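Side-chain contacts in carbamate kinase (PDB 4AXS), which probably catalyses, as a carbamate kinase, phosphoryl transfer from carbamoyl phosphate to ADP, the ATP-forming last step of the arginine deiminase pathway: residues L129-Q134 with K197-N202; K238-V243 with M299-G304. All coordinates share one frame; numbering follows the deposited sequence.

Contact 1 (L129-Q134 with K197-N202)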
loop_
_atom_site.group_PDB
_atom_site.type_symbol
_atom_site.label_atom_id
_atom_site.label_comp_id
_atom_site.label_asym_id
_atom_site.label_seq_id
_atom_site.Cartn_x
_atom_site.Cartn_y
_atom_site.Cartn_z
ATOM N N LEU A 129 10.460 -2.963 2.064
ATOM C CA LEU A 129 9.528 -1.969 1.523
ATOM C C LEU A 129 8.321 -2.612 0.817
ATOM O O LEU A 129 8.442 -3.688 0.253
ATOM C CB LEU A 129 10.263 -1.073 0.525
ATOM C CG LEU A 129 11.000 0.180 1.010
ATOM C CD1 LEU A 129 11.360 0.081 2.479
ATOM C CD2 LEU A 129 12.242 0.440 0.149
ATOM N N TYR A 130 7.160 -1.952 0.860
ATOM C CA TYR A 130 5.994 -2.368 0.079
ATOM C C TYR A 130 5.484 -1.202 -0.734
ATOM O O TYR A 130 4.884 -0.282 -0.185
ATOM C CB TYR A 130 4.836 -2.917 0.938
ATOM C CG TYR A 130 3.770 -3.592 0.085
ATOM C CD1 TYR A 130 2.828 -2.841 -0.627
ATOM C CD2 TYR A 130 3.739 -4.977 -0.048
ATOM C CE1 TYR A 130 1.883 -3.450 -1.430
ATOM C CE2 TYR A 130 2.795 -5.610 -0.845
ATOM C CZ TYR A 130 1.875 -4.852 -1.540
ATOM O OH TYR A 130 0.947 -5.501 -2.326
ATOM N N PHE A 131 5.721 -1.240 -2.041
ATOM C CA PHE A 131 5.209 -0.216 -2.937
ATOM C C PHE A 131 3.816 -0.573 -3.439
ATOM O O PHE A 131 3.613 -1.601 -4.081
ATOM C CB PHE A 131 6.130 -0.023 -4.140
ATOM C CG PHE A 131 7.548 0.260 -3.779
ATOM C CD1 PHE A 131 8.452 -0.775 -3.607
ATOM C CD2 PHE A 131 7.991 1.563 -3.615
ATOM C CE1 PHE A 131 9.770 -0.520 -3.268
ATOM C CE2 PHE A 131 9.313 1.824 -3.279
ATOM C CZ PHE A 131 10.200 0.777 -3.108
ATOM N N LEU A 132 2.855 0.287 -3.159
ATOM C CA LEU A 132 1.575 0.194 -3.828
ATOM C C LEU A 132 1.870 0.195 -5.338
ATOM O O LEU A 132 2.640 1.036 -5.810
ATOM C CB LEU A 132 0.713 1.388 -3.408
ATOM C CG LEU A 132 -0.780 1.432 -3.738
ATOM C CD1 LEU A 132 -1.031 2.443 -4.841
ATOM C CD2 LEU A 132 -1.357 0.060 -4.112
ATOM N N THR A 133 1.287 -0.744 -6.088
ATOM C CA THR A 133 1.644 -0.928 -7.498
ATOM C C THR A 133 0.538 -0.677 -8.532
ATOM O O THR A 133 -0.517 -1.314 -8.518
ATOM C CB THR A 133 2.235 -2.344 -7.748
ATOM O OG1 THR A 133 3.356 -2.563 -6.879
ATOM C CG2 THR A 133 2.667 -2.526 -9.228
ATOM N N GLN A 134 0.799 0.250 -9.448
ATOM C CA GLN A 134 -0.069 0.439 -10.606
ATOM C C GLN A 134 0.635 -0.077 -11.861
ATOM O O GLN A 134 1.759 0.334 -12.184
ATOM C CB GLN A 134 -0.506 1.903 -10.762
ATOM C CG GLN A 134 -1.779 2.245 -9.982
ATOM C CD GLN A 134 -2.252 3.692 -10.176
ATOM O OE1 GLN A 134 -1.811 4.598 -9.477
ATOM N NE2 GLN A 134 -3.158 3.902 -11.122
ATOM N N LYS A 197 13.557 -0.070 -9.036
ATOM C CA LYS A 197 14.787 -0.797 -9.348
ATOM C C LYS A 197 15.951 -0.234 -8.550
ATOM O O LYS A 197 16.813 -0.977 -8.087
ATOM C CB LYS A 197 15.098 -0.808 -10.856
ATOM C CG LYS A 197 15.977 -2.006 -11.306
ATOM C CD LYS A 197 17.444 -1.623 -11.521
ATOM C CE LYS A 197 17.710 -1.299 -12.990
ATOM N NZ LYS A 197 16.600 -0.518 -13.624
ATOM N N GLN A 198 15.965 1.079 -8.365
ATOM C CA GLN A 198 17.004 1.688 -7.544
ATOM C C GLN A 198 16.987 1.214 -6.088
ATOM O O GLN A 198 18.037 0.900 -5.533
ATOM C CB GLN A 198 16.941 3.207 -7.607
ATOM C CG GLN A 198 18.195 3.875 -7.083
ATOM C CD GLN A 198 18.647 5.017 -7.980
ATOM O OE1 GLN A 198 18.947 4.807 -9.160
ATOM N NE2 GLN A 198 18.691 6.235 -7.427
ATOM N N ASN A 199 15.817 1.157 -5.461
ATOM C CA ASN A 199 15.757 0.596 -4.116
ATOM C C ASN A 199 16.322 -0.827 -4.075
ATOM O O ASN A 199 16.925 -1.240 -3.084
ATOM C CB ASN A 199 14.332 0.636 -3.560
ATOM C CG ASN A 199 13.902 2.039 -3.150
ATOM O OD1 ASN A 199 12.968 2.603 -3.715
ATOM N ND2 ASN A 199 14.587 2.604 -2.167
ATOM N N VAL A 200 16.119 -1.569 -5.159
ATOM C CA VAL A 200 16.671 -2.917 -5.296
ATOM C C VAL A 200 18.181 -2.881 -5.494
ATOM O O VAL A 200 18.887 -3.818 -5.127
ATOM C CB VAL A 200 16.084 -3.653 -6.497
ATOM C CG1 VAL A 200 16.686 -5.036 -6.588
ATOM C CG2 VAL A 200 14.571 -3.725 -6.392
ATOM N N ASN A 201 18.664 -1.794 -6.089
ATOM C CA ASN A 201 20.094 -1.576 -6.241
ATOM C C ASN A 201 20.731 -1.392 -4.876
ATOM O O ASN A 201 21.756 -1.996 -4.572
ATOM C CB ASN A 201 20.355 -0.369 -7.133
ATOM C CG ASN A 201 19.945 -0.612 -8.569
ATOM O OD1 ASN A 201 19.517 0.311 -9.259
ATOM N ND2 ASN A 201 20.067 -1.861 -9.029
ATOM N N ASN A 202 20.117 -0.558 -4.045
ATOM C CA ASN A 202 20.448 -0.577 -2.632
ATOM C C ASN A 202 20.113 -1.990 -2.172
ATOM O O ASN A 202 19.598 -2.792 -2.946
ATOM C CB ASN A 202 19.613 0.429 -1.853
ATOM C CG ASN A 202 19.640 1.824 -2.456
ATOM O OD1 ASN A 202 19.270 2.803 -1.796
ATOM N ND2 ASN A 202 20.063 1.925 -3.708
#
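A single buried asparagine, Asn199 of helix 193-201, meets Leu129 and Phe131 beside the two-stranded parallel sheet of 128-130 and 205-207, at the interface between the two subunits. Across the segments the contact is one of van der Waals touches without a hydrogen bond, and it is small, burying 104 Å² in all. Phe131 reaches the helix with the far end of its ring: CZ lies 3.4 Å from Asn199 OD1, and CE2 is 3.8 Å from the same oxygen. The oxygen sits at the ring edge, near the ring plane, where the weakly positive C-H rim faces it; amide and ring planes are 35° apart. Leu129 touches the other branch of the amide. Its CD2 methyl is 3.9 Å from Asn199 ND2 and 4.0 Å from Asn199 CG, the leucine branch lying nearly perpendicular to the asparagine side chain. The chi1 of Asn199, -74°, sets CG beside the backbone N and anti to the carbonyl carbon, turning the amide toward Leu129 and Phe131. The polar partner of this buried amide comes from the second subunit: OD1 of this Asn199 is hydrogen-bonded by ND2 of Asn199 of the second subunit. The rings of Phe131 from the two subunits also meet, so Phe131 and Asn199 take part in both the intrachain contact and the dimer interface. Within the chain, Leu129 and Phe131 are tied by backbone hydrogen bonds to strand 205-207, while Phe131, Asn199 and Val200 all pack on Cys206. The helix thus lies against the sheet next to the strand that pairs with 128-130, and Ala195 of the second subunit packs on Leu129.

Contact 2 (K238-V243 with M299-G304)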
loop_
_atom_site.group_PDB
_atom_site.type_symbol
_atom_site.label_atom_id
_atom_site.label_comp_id
_atom_site.label_asym_id
_atom_site.label_seq_id
_atom_site.Cartn_x
_atom_site.Cartn_y
_atom_site.Cartn_z
ATOM N N LYS A 238 7.587 -9.290 -15.757
ATOM C CA LYS A 238 7.954 -7.984 -16.324
ATOM C C LYS A 238 8.876 -7.216 -15.390
ATOM O O LYS A 238 9.849 -6.595 -15.823
ATOM C CB LYS A 238 6.713 -7.140 -16.621
ATOM C CG LYS A 238 6.328 -7.093 -18.100
ATOM C CD LYS A 238 7.178 -6.108 -18.915
ATOM C CE LYS A 238 6.820 -6.189 -20.408
ATOM N NZ LYS A 238 7.015 -4.899 -21.141
ATOM N N ILE A 239 8.545 -7.263 -14.104
ATOM C CA ILE A 239 9.360 -6.691 -13.049
ATOM C C ILE A 239 10.708 -7.391 -12.934
ATOM O O ILE A 239 11.744 -6.735 -12.821
ATOM C CB ILE A 239 8.614 -6.789 -11.701
ATOM C CG1 ILE A 239 7.487 -5.754 -11.654
ATOM C CG2 ILE A 239 9.577 -6.628 -10.517
ATOM C CD1 ILE A 239 6.688 -5.781 -10.385
ATOM N N ALA A 240 10.686 -8.724 -12.946
ATOM C CA ALA A 240 11.906 -9.530 -12.916
ATOM C C ALA A 240 12.857 -9.081 -14.009
ATOM O O ALA A 240 14.082 -9.094 -13.834
ATOM C CB ALA A 240 11.579 -11.021 -13.088
ATOM N N ASP A 241 12.286 -8.687 -15.139
ATOM C CA ASP A 241 13.086 -8.236 -16.260
ATOM C C ASP A 241 13.650 -6.827 -16.050
ATOM O O ASP A 241 14.848 -6.608 -16.218
ATOM C CB ASP A 241 12.274 -8.295 -17.544
ATOM C CG ASP A 241 12.972 -7.612 -18.692
ATOM O OD1 ASP A 241 12.811 -6.375 -18.824
ATOM O OD2 ASP A 241 13.685 -8.307 -19.456
ATOM N N ALA A 242 12.788 -5.881 -15.679
ATOM C CA ALA A 242 13.203 -4.491 -15.436
ATOM C C ALA A 242 14.296 -4.351 -14.375
ATOM O O ALA A 242 15.175 -3.509 -14.501
ATOM C CB ALA A 242 11.996 -3.617 -15.087
ATOM N N VAL A 243 14.234 -5.167 -13.330
ATOM C CA VAL A 243 15.299 -5.210 -12.334
ATOM C C VAL A 243 16.437 -6.107 -12.818
ATOM O O VAL A 243 17.535 -6.105 -12.263
ATOM C CB VAL A 243 14.777 -5.730 -10.986
ATOM C CG1 VAL A 243 13.839 -4.712 -10.356
ATOM C CG2 VAL A 243 14.062 -7.053 -11.170
ATOM N N MET A 299 8.569 -18.216 -19.641
ATOM C CA MET A 299 9.196 -18.173 -20.960
ATOM C C MET A 299 9.562 -16.729 -21.311
ATOM O O MET A 299 10.699 -16.435 -21.709
ATOM C CB MET A 299 8.254 -18.782 -22.014
ATOM C CG MET A 299 8.077 -20.295 -21.842
ATOM S SD MET A 299 6.728 -21.141 -22.714
ATOM C CE MET A 299 7.064 -20.854 -24.452
ATOM N N GLY A 300 8.597 -15.828 -21.130
ATOM C CA GLY A 300 8.790 -14.431 -21.462
ATOM C C GLY A 300 10.019 -13.829 -20.809
ATOM O O GLY A 300 10.607 -12.884 -21.336
ATOM N N PHE A 301 10.412 -14.381 -19.665
ATOM C CA PHE A 301 11.528 -13.833 -18.897
ATOM C C PHE A 301 12.886 -14.391 -19.329
ATOM O O PHE A 301 13.837 -13.628 -19.518
ATOM C CB PHE A 301 11.311 -14.040 -17.394
ATOM C CG PHE A 301 12.545 -13.789 -16.563
ATOM C CD1 PHE A 301 13.037 -12.498 -16.393
ATOM C CD2 PHE A 301 13.208 -14.843 -15.947
ATOM C CE1 PHE A 301 14.168 -12.265 -15.637
ATOM C CE2 PHE A 301 14.337 -14.617 -15.183
ATOM C CZ PHE A 301 14.819 -13.321 -15.028
ATOM N N VAL A 302 12.978 -15.713 -19.489
ATOM C CA VAL A 302 14.252 -16.339 -19.875
ATOM C C VAL A 302 14.554 -16.217 -21.366
ATOM O O VAL A 302 15.701 -16.371 -21.777
ATOM C CB VAL A 302 14.336 -17.839 -19.484
ATOM C CG1 VAL A 302 14.097 -18.020 -18.001
ATOM C CG2 VAL A 302 13.357 -18.681 -20.311
ATOM N N ASN A 303 13.532 -15.934 -22.170
ATOM C CA ASN A 303 13.685 -15.940 -23.626
ATOM C C ASN A 303 14.804 -15.017 -24.119
ATOM O O ASN A 303 14.766 -13.793 -23.900
ATOM C CB ASN A 303 12.366 -15.597 -24.321
ATOM C CG ASN A 303 12.300 -16.132 -25.741
ATOM O OD1 ASN A 303 11.863 -15.439 -26.666
ATOM N ND2 ASN A 303 12.743 -17.373 -25.924
ATOM N N GLY A 304 15.798 -15.616 -24.778
ATOM C CA GLY A 304 16.941 -14.885 -25.298
ATOM C C GLY A 304 17.856 -14.349 -24.209
ATOM O O GLY A 304 18.411 -13.254 -24.323
#
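The flat group here is the ring of Phe301, whose CD1-CE1 side meets helix 232-242 obliquely, through the backbone of Ala240 and Asp241 and the methyl of Ala240. Phe301 CE1 comes to 3.6 Å from Ala240 O. The same Phe301 CE1 lies 3.8 Å from Ala240 CB. The amide of Asp241 also approaches the ring, its N being 4.1 Å from Phe301 CE1. Phe301 leaves its helix with CG anti to the backbone N (chi1 167°), which carries the ring across to the neighbouring helix although its first bond points neither at nor away from that helix. The small Ala240 side chain lets the ring come close to the helix backbone, and the CA atoms of Asp241 and Phe301 are 6.4 Å apart. Asp241 borders the contact on its exposed side, its CB 4.4 Å from Phe301 CD1. Its carboxylate makes a long, weak ion pair with Arg308, which also hydrogen-bonds Phe301 O. The contact therefore joins the C-terminal parts of helices 232-242 and 292-302. Ala240 and Val243 rest on Val28 of strand 27-31, while Met299 faces helix 274-282.

In the fold
Both contacts are largely buried, but contact 1 lies at the subunit interface, whereas no other protein chain touches the segments of contact 2, which reaches the surface at Asp241. Each sets a phenylalanine against a helix: in contact 1 the ring edge meets a side-chain amide whose hydrogen-bonding partner belongs to the second subunit, while in contact 2 the ring packs on a methyl and on backbone. Contact 1 joins a helix to strand 128-130 and the chain that follows it, contact 2 two helices. Their centres are about 17 Å apart, and helices 193-201 and 232-242 touch directly, Val200 packing on Val243 and Lys197 making a weak hydrogen bond to Ala242 O.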